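Local coordinates for TarM (Staphylococcus aureus subsp. aureus 21178, PDB 4X7R), which belongs to the GT-B clan of glycosyltransferases and carries, besides its two Rossmann-like parallel sheets, a long antiparallel sheet of consecutive strands, at residues 77-83 and 170-176; 92-96 and 131-135; 139-143 and 155-161. The protein carries 1 engineered substitution. All blocks are in the same frame, centred on the assembly; numbering follows the deposited sequence.

How the contacts relate
All three contacts involve the long antiparallel sheet. Contacts 1 and 2 join it to the consecutive helices 69-78 and 86-95, while contact 3 lies within it, between strands 139-147 and 150-157. Contact 1 is partly buried and mostly polar, built round a turn. Contacts 2 and 3 both stack an arginine on a phenylalanine: contact 2 is buried, with aliphatic contacts beside the stack and no hydrogen bond between its segments, whereas contact 3 lies at the surface and adds backbone pairing between strands. These two touch through neighbouring strands, with salt bridges Arg95-Glu142 and Asp133-Arg143, their centres about 13 Å apart. Contact 1 closes the chain loop that contains both; its nearest atoms are about 8 Å from contact 2.

Contact 1: 77-83 and 170-176; sequences SNNKHFK and DEKGYPY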
loop_
_atom_site.group_PDB
_atom_site.type_symbol
_atom_site.label_atom_id
_atom_site.label_comp_id
_atom_site.label_asym_id
_atom_site.label_seq_id
_atom_site.Cartn_x
_atom_site.Cartn_y
_atom_site.Cartn_z
ATOM N N SER A 77 -0.508 -11.419 -25.286
ATOM C CA SER A 77 -1.298 -10.775 -26.334
ATOM C C SER A 77 -0.447 -9.924 -27.273
ATOM O O SER A 77 -0.645 -9.991 -28.477
ATOM C CB SER A 77 -2.398 -9.926 -25.707
ATOM O OG SER A 77 -3.290 -9.452 -26.699
ATOM N N ASN A 78 0.474 -9.119 -26.729
ATOM C CA ASN A 78 1.417 -8.274 -27.487
ATOM C C ASN A 78 2.195 -9.075 -28.539
ATOM O O ASN A 78 2.413 -8.577 -29.634
ATOM C CB ASN A 78 2.431 -7.609 -26.544
ATOM C CG ASN A 78 1.858 -6.529 -25.648
ATOM O OD1 ASN A 78 0.824 -5.943 -25.905
ATOM N ND2 ASN A 78 2.564 -6.201 -24.601
ATOM N N ASN A 79 2.601 -10.314 -28.203
ATOM C CA ASN A 79 3.339 -11.232 -29.079
ATOM C C ASN A 79 2.534 -11.794 -30.228
ATOM O O ASN A 79 3.129 -12.293 -31.186
ATOM C CB ASN A 79 3.907 -12.390 -28.254
ATOM C CG ASN A 79 5.054 -11.996 -27.379
ATOM O OD1 ASN A 79 5.834 -11.097 -27.713
ATOM N ND2 ASN A 79 5.170 -12.660 -26.223
ATOM N N LYS A 80 1.196 -11.744 -30.144
ATOM C CA LYS A 80 0.289 -12.273 -31.178
ATOM C C LYS A 80 0.263 -11.454 -32.488
ATOM O O LYS A 80 0.017 -12.007 -33.559
ATOM C CB LYS A 80 -1.120 -12.459 -30.578
ATOM C CG LYS A 80 -2.241 -12.879 -31.536
ATOM C CD LYS A 80 -2.419 -14.388 -31.642
ATOM C CE LYS A 80 -3.779 -14.764 -32.195
ATOM N NZ LYS A 80 -4.890 -14.496 -31.228
ATOM N N HIS A 81 0.450 -10.139 -32.397
ATOM C CA HIS A 81 0.432 -9.279 -33.580
ATOM C C HIS A 81 1.721 -8.510 -33.743
ATOM O O HIS A 81 2.470 -8.343 -32.784
ATOM C CB HIS A 81 -0.752 -8.309 -33.529
ATOM C CG HIS A 81 -2.072 -9.001 -33.598
ATOM N ND1 HIS A 81 -2.684 -9.305 -34.827
ATOM C CD2 HIS A 81 -2.859 -9.445 -32.592
ATOM C CE1 HIS A 81 -3.809 -9.920 -34.512
ATOM N NE2 HIS A 81 -3.951 -10.039 -33.180
ATOM N N PHE A 82 1.962 -8.036 -34.967
ATOM C CA PHE A 82 3.092 -7.188 -35.312
ATOM C C PHE A 82 2.545 -5.772 -35.574
ATOM O O PHE A 82 3.091 -4.776 -35.100
ATOM C CB PHE A 82 3.776 -7.714 -36.575
ATOM C CG PHE A 82 4.829 -6.772 -37.089
ATOM C CD1 PHE A 82 6.007 -6.563 -36.375
ATOM C CD2 PHE A 82 4.646 -6.093 -38.284
ATOM C CE1 PHE A 82 6.991 -5.702 -36.856
ATOM C CE2 PHE A 82 5.655 -5.267 -38.789
ATOM C CZ PHE A 82 6.817 -5.069 -38.068
ATOM N N LYS A 83 1.472 -5.717 -36.328
ATOM C CA LYS A 83 0.778 -4.503 -36.718
ATOM C C LYS A 83 -0.210 -4.075 -35.598
ATOM O O LYS A 83 -0.790 -4.926 -34.937
ATOM C CB LYS A 83 0.041 -4.783 -38.052
ATOM C CG LYS A 83 -0.865 -3.674 -38.609
ATOM C CD LYS A 83 -1.804 -4.153 -39.741
ATOM C CE LYS A 83 -3.011 -4.971 -39.302
ATOM N NZ LYS A 83 -3.980 -4.202 -38.459
ATOM N N ASP A 170 -4.342 -4.662 -25.399
ATOM C CA ASP A 170 -2.881 -4.754 -25.300
ATOM C C ASP A 170 -2.158 -3.496 -25.863
ATOM O O ASP A 170 -2.817 -2.516 -26.255
ATOM C CB ASP A 170 -2.378 -6.081 -25.891
ATOM C CG ASP A 170 -2.537 -6.229 -27.402
ATOM O OD1 ASP A 170 -2.576 -5.196 -28.102
ATOM O OD2 ASP A 170 -2.476 -7.371 -27.891
ATOM N N GLU A 171 -0.814 -3.539 -25.920
ATOM C CA GLU A 171 0.020 -2.433 -26.424
ATOM C C GLU A 171 -0.214 -2.083 -27.891
ATOM O O GLU A 171 0.058 -0.940 -28.287
ATOM C CB GLU A 171 1.522 -2.672 -26.163
ATOM C CG GLU A 171 1.886 -2.691 -24.682
ATOM C CD GLU A 171 1.888 -1.379 -23.908
ATOM O OE1 GLU A 171 1.872 -0.290 -24.530
ATOM O OE2 GLU A 171 1.936 -1.452 -22.658
ATOM N N LYS A 172 -0.793 -3.028 -28.672
ATOM C CA LYS A 172 -1.112 -2.815 -30.085
ATOM C C LYS A 172 -2.603 -2.504 -30.335
ATOM O O LYS A 172 -3.006 -2.297 -31.478
ATOM C CB LYS A 172 -0.584 -3.967 -30.956
ATOM C CG LYS A 172 0.930 -4.124 -30.853
ATOM C CD LYS A 172 1.532 -5.068 -31.880
ATOM C CE LYS A 172 3.023 -5.237 -31.637
ATOM N NZ LYS A 172 3.313 -6.151 -30.514
ATOM N N GLY A 173 -3.404 -2.453 -29.261
ATOM C CA GLY A 173 -4.821 -2.126 -29.363
ATOM C C GLY A 173 -5.740 -3.309 -29.581
ATOM O O GLY A 173 -6.884 -3.121 -30.009
ATOM N N TYR A 174 -5.270 -4.529 -29.276
ATOM C CA TYR A 174 -6.092 -5.737 -29.421
ATOM C C TYR A 174 -6.694 -6.166 -28.070
ATOM O O TYR A 174 -5.981 -6.163 -27.065
ATOM C CB TYR A 174 -5.264 -6.895 -30.016
ATOM C CG TYR A 174 -4.781 -6.631 -31.425
ATOM C CD1 TYR A 174 -5.579 -6.930 -32.528
ATOM C CD2 TYR A 174 -3.538 -6.060 -31.657
ATOM C CE1 TYR A 174 -5.135 -6.687 -33.829
ATOM C CE2 TYR A 174 -3.105 -5.775 -32.944
ATOM C CZ TYR A 174 -3.889 -6.116 -34.030
ATOM O OH TYR A 174 -3.400 -5.861 -35.288
ATOM N N PRO A 175 -7.955 -6.622 -28.027
ATOM C CA PRO A 175 -8.522 -7.095 -26.737
ATOM C C PRO A 175 -7.912 -8.415 -26.305
ATOM O O PRO A 175 -7.707 -9.282 -27.157
ATOM C CB PRO A 175 -10.018 -7.270 -27.026
ATOM C CG PRO A 175 -10.098 -7.414 -28.533
ATOM C CD PRO A 175 -8.936 -6.707 -29.136
ATOM N N TYR A 176 -7.615 -8.572 -24.984
ATOM C CA TYR A 176 -6.985 -9.789 -24.461
ATOM C C TYR A 176 -7.755 -10.429 -23.321
ATOM O O TYR A 176 -7.587 -11.623 -23.061
ATOM C CB TYR A 176 -5.468 -9.583 -24.137
ATOM C CG TYR A 176 -5.179 -8.576 -23.040
ATOM C CD1 TYR A 176 -5.129 -7.211 -23.314
ATOM C CD2 TYR A 176 -5.013 -8.981 -21.717
ATOM C CE1 TYR A 176 -4.865 -6.280 -22.313
ATOM C CE2 TYR A 176 -4.765 -8.053 -20.701
ATOM C CZ TYR A 176 -4.715 -6.702 -21.004
ATOM O OH TYR A 176 -4.452 -5.768 -20.033
HETATM O O HOH W 1 -5.411 -10.798 -27.987
#
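An Asx turn within the type I beta turn Asp170-Gly173 docks on the end of helix 69-78 and the loop after it, and Ser77, Asn78 and His81 meet it. Ser77 OG donates to Asp170 OD2 at 2.5 Å, on the anti side of the carboxylate. The other oxygen, Asp170 OD1, accepts from Lys172 N and Tyr174 N, which come from opposite faces of the carboxylate plane and fix its rotation. Asn78 OD1 takes the N-H of Glu171 at 2.9 Å, while the carboxylate of Glu171 turns off to Lys150. Lys172 stays extended until its last torsion (chi4 78°), which swings NZ to within 2.7 Å of Asn78 O; a weak bond of 3.3 Å runs from Lys172 NZ to His81 O. The imidazole of His81 lies flat over the Tyr174 ring, centroids 3.6 Å apart and planes at 4°. At the edge of that ring, Tyr174 OH donates to Lys83 O at 2.8 Å, from above the carbonyl plane. A water bridges Ser77 OG and Pro175 O. Backbone bonds Gly173 N to Asp170 O and Asp170 N to Tyr174 O close the beta hairpin of strands 163-169 and 175-182, a type I turn with Gly173 at a G1-type bulge.

Contact 2: 92-96 and 131-135; sequences ISERL and VIDFF
Arg95 and Phe134 meet face to face: the guanidinium of the helix residue lies flat on the phenyl ring of the strand residue, centres 3.8 Å apart and planes at 13°. Arg95 CZ stands above the middle of the ring, 13° off its normal, as a cation-pi contact requires. Arg95 NH2 reaches furthest back toward the strand, 3.4 Å from Phe134 CG and also close to CB, whereas Arg95 CB rests near CE1 at the outer end of the ring. The arginine therefore runs over the ring from its far end to its root. A bend at chi3 (73°) in an otherwise extended chain turns the guanidinium down onto the face. Arg95 NH1 also forms a salt bridge with Glu142 of the neighbouring strand 139-147, which should favour the flat pose.

The side chains around the stack are apolar. Ile92 CG2 lies 3.9 Å from Ile132 CD1, and the same methyl is 4.2 Å from Phe134 CZ. Leu96 CD2 approaches Phe134 CE1 obliquely at 4.3 Å, and the leucine continues onto Ala121 and Ile123 of strand 119-126. A polar atom joins them at the ring's edge, where the backbone oxygen Ile92 O comes near the plane of Phe134. Ile132 and Phe134, two residues apart, both direct their side chains at helix 86-95. On this one face of strand 129-136 they receive the helix, as in a helix laid against one face of an antiparallel beta sheet.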
loop_
_atom_site.group_PDB
_atom_site.type_symbol
_atom_site.label_atom_id
_atom_site.label_comp_id
_atom_site.label_asym_id
_atom_site.label_seq_id
_atom_site.Cartn_x
_atom_site.Cartn_y
_atom_site.Cartn_z
ATOM N N ILE A 92 -13.688 4.030 -34.254
ATOM C CA ILE A 92 -13.898 5.165 -33.338
ATOM C C ILE A 92 -13.981 6.501 -34.124
ATOM O O ILE A 92 -14.892 7.296 -33.878
ATOM C CB ILE A 92 -12.856 5.169 -32.180
ATOM C CG1 ILE A 92 -12.993 3.887 -31.312
ATOM C CG2 ILE A 92 -12.969 6.449 -31.313
ATOM C CD1 ILE A 92 -11.882 3.672 -30.299
ATOM N N SER A 93 -13.046 6.716 -35.076
ATOM C CA SER A 93 -12.998 7.899 -35.943
ATOM C C SER A 93 -14.260 8.018 -36.794
ATOM O O SER A 93 -14.756 9.128 -36.971
ATOM C CB SER A 93 -11.789 7.844 -36.874
ATOM O OG SER A 93 -10.583 7.650 -36.156
ATOM N N GLU A 94 -14.768 6.884 -37.328
ATOM C CA GLU A 94 -15.966 6.859 -38.182
ATOM C C GLU A 94 -17.223 7.275 -37.443
ATOM O O GLU A 94 -18.078 7.925 -38.032
ATOM C CB GLU A 94 -16.178 5.490 -38.854
ATOM C CG GLU A 94 -15.235 5.164 -40.012
ATOM C CD GLU A 94 -15.074 6.183 -41.129
ATOM O OE1 GLU A 94 -16.084 6.804 -41.535
ATOM O OE2 GLU A 94 -13.931 6.338 -41.618
ATOM N N ARG A 95 -17.329 6.921 -36.151
ATOM C CA ARG A 95 -18.469 7.257 -35.293
ATOM C C ARG A 95 -18.520 8.751 -34.980
ATOM O O ARG A 95 -19.582 9.260 -34.616
ATOM C CB ARG A 95 -18.442 6.435 -33.997
ATOM C CG ARG A 95 -18.607 4.942 -34.235
ATOM C CD ARG A 95 -18.312 4.148 -32.988
ATOM N NE ARG A 95 -19.375 4.281 -31.993
ATOM C CZ ARG A 95 -19.437 3.575 -30.872
ATOM N NH1 ARG A 95 -18.498 2.682 -30.589
ATOM N NH2 ARG A 95 -20.437 3.756 -30.024
ATOM N N LEU A 96 -17.374 9.443 -35.106
ATOM C CA LEU A 96 -17.258 10.882 -34.875
ATOM C C LEU A 96 -17.291 11.662 -36.200
ATOM O O LEU A 96 -17.300 12.892 -36.186
ATOM C CB LEU A 96 -15.989 11.204 -34.072
ATOM C CG LEU A 96 -15.952 10.693 -32.626
ATOM C CD1 LEU A 96 -14.535 10.671 -32.097
ATOM C CD2 LEU A 96 -16.848 11.514 -31.725
ATOM N N VAL A 131 -10.465 10.146 -22.601
ATOM C CA VAL A 131 -11.666 9.378 -22.365
ATOM C C VAL A 131 -12.668 9.739 -23.458
ATOM O O VAL A 131 -12.826 10.923 -23.776
ATOM C CB VAL A 131 -12.147 9.663 -20.916
ATOM C CG1 VAL A 131 -13.621 10.036 -20.839
ATOM C CG2 VAL A 131 -11.801 8.509 -19.979
ATOM N N ILE A 132 -13.269 8.724 -24.106
ATOM C CA ILE A 132 -14.303 8.947 -25.129
ATOM C C ILE A 132 -15.537 8.190 -24.685
ATOM O O ILE A 132 -15.519 6.959 -24.654
ATOM C CB ILE A 132 -13.902 8.607 -26.592
ATOM C CG1 ILE A 132 -12.626 9.336 -27.039
ATOM C CG2 ILE A 132 -15.066 8.885 -27.558
ATOM C CD1 ILE A 132 -12.115 8.906 -28.457
ATOM N N ASP A 133 -16.585 8.930 -24.287
ATOM C CA ASP A 133 -17.865 8.372 -23.869
ATOM C C ASP A 133 -18.817 8.448 -25.046
ATOM O O ASP A 133 -18.967 9.516 -25.639
ATOM C CB ASP A 133 -18.435 9.133 -22.661
ATOM C CG ASP A 133 -17.675 8.935 -21.376
ATOM O OD1 ASP A 133 -16.644 8.229 -21.397
ATOM O OD2 ASP A 133 -18.123 9.465 -20.334
ATOM N N PHE A 134 -19.399 7.304 -25.437
ATOM C CA PHE A 134 -20.363 7.253 -26.526
ATOM C C PHE A 134 -21.758 7.158 -25.969
ATOM O O PHE A 134 -21.979 6.564 -24.914
ATOM C CB PHE A 134 -20.071 6.124 -27.520
ATOM C CG PHE A 134 -18.996 6.453 -28.524
ATOM C CD1 PHE A 134 -19.240 7.344 -29.564
ATOM C CD2 PHE A 134 -17.745 5.842 -28.454
ATOM C CE1 PHE A 134 -18.240 7.646 -30.493
ATOM C CE2 PHE A 134 -16.751 6.133 -29.395
ATOM C CZ PHE A 134 -17.002 7.029 -30.408
ATOM N N PHE A 135 -22.693 7.781 -26.666
ATOM C CA PHE A 135 -24.092 7.870 -26.264
ATOM C C PHE A 135 -25.033 7.295 -27.294
ATOM O O PHE A 135 -24.709 7.262 -28.485
ATOM C CB PHE A 135 -24.466 9.340 -25.983
ATOM C CG PHE A 135 -23.750 9.893 -24.782
ATOM C CD1 PHE A 135 -22.441 10.346 -24.879
ATOM C CD2 PHE A 135 -24.387 9.976 -23.551
ATOM C CE1 PHE A 135 -21.763 10.820 -23.751
ATOM C CE2 PHE A 135 -23.715 10.468 -22.431
ATOM C CZ PHE A 135 -22.404 10.877 -22.538
#

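Contact 3: 139-143 and 155-161; sequences KRIER and ETFNVDN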
loop_
_atom_site.group_PDB
_atom_site.type_symbol
_atom_site.label_atom_id
_atom_site.label_comp_id
_atom_site.label_asym_id
_atom_site.label_seq_id
_atom_site.Cartn_x
_atom_site.Cartn_y
_atom_site.Cartn_z
ATOM N N LYS A 139 -28.165 8.462 -23.541
ATOM C CA LYS A 139 -27.685 7.565 -22.490
ATOM C C LYS A 139 -26.275 7.067 -22.858
ATOM O O LYS A 139 -26.059 6.613 -23.988
ATOM C CB LYS A 139 -28.675 6.387 -22.342
ATOM C CG LYS A 139 -28.226 5.271 -21.388
ATOM C CD LYS A 139 -28.099 3.913 -22.094
ATOM C CE LYS A 139 -27.459 2.882 -21.191
ATOM N NZ LYS A 139 -27.156 1.617 -21.914
ATOM N N ARG A 140 -25.329 7.157 -21.907
ATOM C CA ARG A 140 -23.950 6.686 -22.089
ATOM C C ARG A 140 -23.921 5.159 -22.220
ATOM O O ARG A 140 -24.282 4.449 -21.279
ATOM C CB ARG A 140 -23.016 7.171 -20.951
ATOM C CG ARG A 140 -21.593 6.599 -21.054
ATOM C CD ARG A 140 -20.604 7.278 -20.130
ATOM N NE ARG A 140 -20.831 6.977 -18.715
ATOM C CZ ARG A 140 -19.989 7.295 -17.740
ATOM N NH1 ARG A 140 -18.842 7.906 -18.017
ATOM N NH2 ARG A 140 -20.270 6.980 -16.486
ATOM N N ILE A 141 -23.502 4.667 -23.389
ATOM C CA ILE A 141 -23.403 3.224 -23.630
ATOM C C ILE A 141 -21.989 2.691 -23.328
ATOM O O ILE A 141 -21.830 1.630 -22.705
ATOM C CB ILE A 141 -23.962 2.823 -25.024
ATOM C CG1 ILE A 141 -23.268 3.589 -26.176
ATOM C CG2 ILE A 141 -25.494 3.037 -25.058
ATOM C CD1 ILE A 141 -23.467 3.019 -27.566
ATOM N N GLU A 142 -20.952 3.454 -23.730
ATOM C CA GLU A 142 -19.574 3.031 -23.529
ATOM C C GLU A 142 -18.547 4.120 -23.300
ATOM O O GLU A 142 -18.768 5.280 -23.639
ATOM C CB GLU A 142 -19.123 2.099 -24.660
ATOM C CG GLU A 142 -19.343 2.671 -26.032
ATOM C CD GLU A 142 -19.447 1.629 -27.120
ATOM O OE1 GLU A 142 -19.786 0.461 -26.820
ATOM O OE2 GLU A 142 -19.198 1.993 -28.287
ATOM N N ARG A 143 -17.397 3.714 -22.750
ATOM C CA ARG A 143 -16.248 4.569 -22.526
ATOM C C ARG A 143 -14.973 3.871 -22.982
ATOM O O ARG A 143 -14.652 2.796 -22.465
ATOM C CB ARG A 143 -16.128 4.987 -21.045
ATOM C CG ARG A 143 -14.755 5.578 -20.682
ATOM C CD ARG A 143 -14.674 6.098 -19.265
ATOM N NE ARG A 143 -15.332 7.403 -19.191
ATOM C CZ ARG A 143 -15.166 8.283 -18.211
ATOM N NH1 ARG A 143 -14.348 8.016 -17.204
ATOM N NH2 ARG A 143 -15.794 9.451 -18.250
ATOM N N GLU A 155 -15.217 0.244 -21.347
ATOM C CA GLU A 155 -16.219 -0.091 -20.321
ATOM C C GLU A 155 -17.583 0.071 -20.918
ATOM O O GLU A 155 -17.793 0.981 -21.720
ATOM C CB GLU A 155 -16.093 0.774 -19.064
ATOM C CG GLU A 155 -14.859 0.459 -18.235
ATOM C CD GLU A 155 -14.557 1.536 -17.216
ATOM O OE1 GLU A 155 -14.474 2.721 -17.613
ATOM O OE2 GLU A 155 -14.413 1.198 -16.020
ATOM N N THR A 156 -18.495 -0.848 -20.605
ATOM C CA THR A 156 -19.900 -0.764 -21.063
ATOM C C THR A 156 -20.794 -0.377 -19.882
ATOM O O THR A 156 -20.611 -0.896 -18.779
ATOM C CB THR A 156 -20.344 -2.053 -21.758
ATOM O OG1 THR A 156 -19.442 -2.315 -22.826
ATOM C CG2 THR A 156 -21.752 -1.966 -22.313
ATOM N N PHE A 157 -21.792 0.478 -20.132
ATOM C CA PHE A 157 -22.715 0.953 -19.077
ATOM C C PHE A 157 -24.123 0.445 -19.221
ATOM O O PHE A 157 -24.608 0.324 -20.334
ATOM C CB PHE A 157 -22.718 2.491 -18.975
ATOM C CG PHE A 157 -21.356 3.052 -18.656
ATOM C CD1 PHE A 157 -20.443 3.336 -19.675
ATOM C CD2 PHE A 157 -20.958 3.242 -17.341
ATOM C CE1 PHE A 157 -19.179 3.831 -19.381
ATOM C CE2 PHE A 157 -19.686 3.734 -17.047
ATOM C CZ PHE A 157 -18.798 4.007 -18.068
ATOM N N ASN A 158 -24.786 0.186 -18.081
ATOM C CA ASN A 158 -26.196 -0.227 -18.016
ATOM C C ASN A 158 -27.121 1.019 -17.968
ATOM O O ASN A 158 -26.634 2.154 -18.075
ATOM C CB ASN A 158 -26.432 -1.151 -16.795
ATOM C CG ASN A 158 -26.292 -0.502 -15.438
ATOM O OD1 ASN A 158 -26.201 0.717 -15.289
ATOM N ND2 ASN A 158 -26.259 -1.318 -14.407
ATOM N N VAL A 159 -28.443 0.797 -17.753
ATOM C CA VAL A 159 -29.489 1.838 -17.650
ATOM C C VAL A 159 -29.234 2.879 -16.545
ATOM O O VAL A 159 -29.630 4.039 -16.694
ATOM C CB VAL A 159 -30.926 1.253 -17.585
ATOM C CG1 VAL A 159 -31.314 0.592 -18.910
ATOM C CG2 VAL A 159 -31.101 0.283 -16.411
ATOM N N ASP A 160 -28.584 2.466 -15.447
ATOM C CA ASP A 160 -28.251 3.314 -14.300
ATOM C C ASP A 160 -26.882 3.984 -14.461
ATOM O O ASP A 160 -26.342 4.515 -13.480
ATOM C CB ASP A 160 -28.267 2.479 -13.000
ATOM C CG ASP A 160 -29.492 1.598 -12.802
ATOM O OD1 ASP A 160 -30.626 2.107 -12.955
ATOM O OD2 ASP A 160 -29.314 0.404 -12.472
ATOM N N ASN A 161 -26.302 3.926 -15.698
ATOM C CA ASN A 161 -24.974 4.452 -16.056
ATOM C C ASN A 161 -23.870 3.876 -15.162
ATOM O O ASN A 161 -22.939 4.581 -14.780
ATOM C CB ASN A 161 -24.959 5.998 -16.082
ATOM C CG ASN A 161 -23.819 6.604 -16.858
ATOM O OD1 ASN A 161 -23.289 6.009 -17.803
ATOM N ND2 ASN A 161 -23.433 7.818 -16.489
HETATM O O HOH W 2 -12.942 2.859 -20.280
#
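Segments 139-143 and 155-157, parts of the beta hairpin of strands 139-147 and 150-157, run antiparallel at 165°, their axes 4.6 Å apart at closest approach. Arg143 and Glu155 form a hydrogen-bonded pair, each backbone N-H reaching the other's carbonyl, and Glu142 faces Thr156 in a non-hydrogen-bonded pair. Further along, Phe157 N donates to Ile141 O at 2.8 Å. On the other side of strand 139-147, Ile141 and Glu142 together face Phe134, a classic beta bulge.

Beyond the bulge, Arg140 leans over Phe157. Its guanidinium lies flat on the ring, planes at 11°, with Arg140 CZ 3.8 Å from the centroid and Arg140 NH2 3.3 Å from Phe157 CE2. Arg140 CD adds a CH-pi contact over the same face. Arg143 CB, 3.7 Å from Phe157 CE1, and Glu142 CA lie at the edge of the ring, near its plane. The Arg140 chain leaves with CG opposite the backbone N and bends at chi3, which brings the guanidinium back above the phenyl.

The guanidinium is held by the ring beneath it, by Asp133 of strand 129-136 in a salt bridge with NH1, and by Asn161, which closes the type I turn begun at Asn158. Asp133 also forms a salt bridge with Arg143 NE, so one carboxylate is shared by two arginines of strand 139-147. Arg143 and Glu155 run side by side without pairing their charges; a water links Arg143 O to Glu155 OE1. Lys139 NZ donates a hydrogen bond to Phe157 O, 3.3 Å, from above the carbonyl plane. The Asn161 bond is nearly straight: Arg140 NE lies 2.8 Å from Asn161 OD1, at 166°, in the carbonyl plane and on a lone pair.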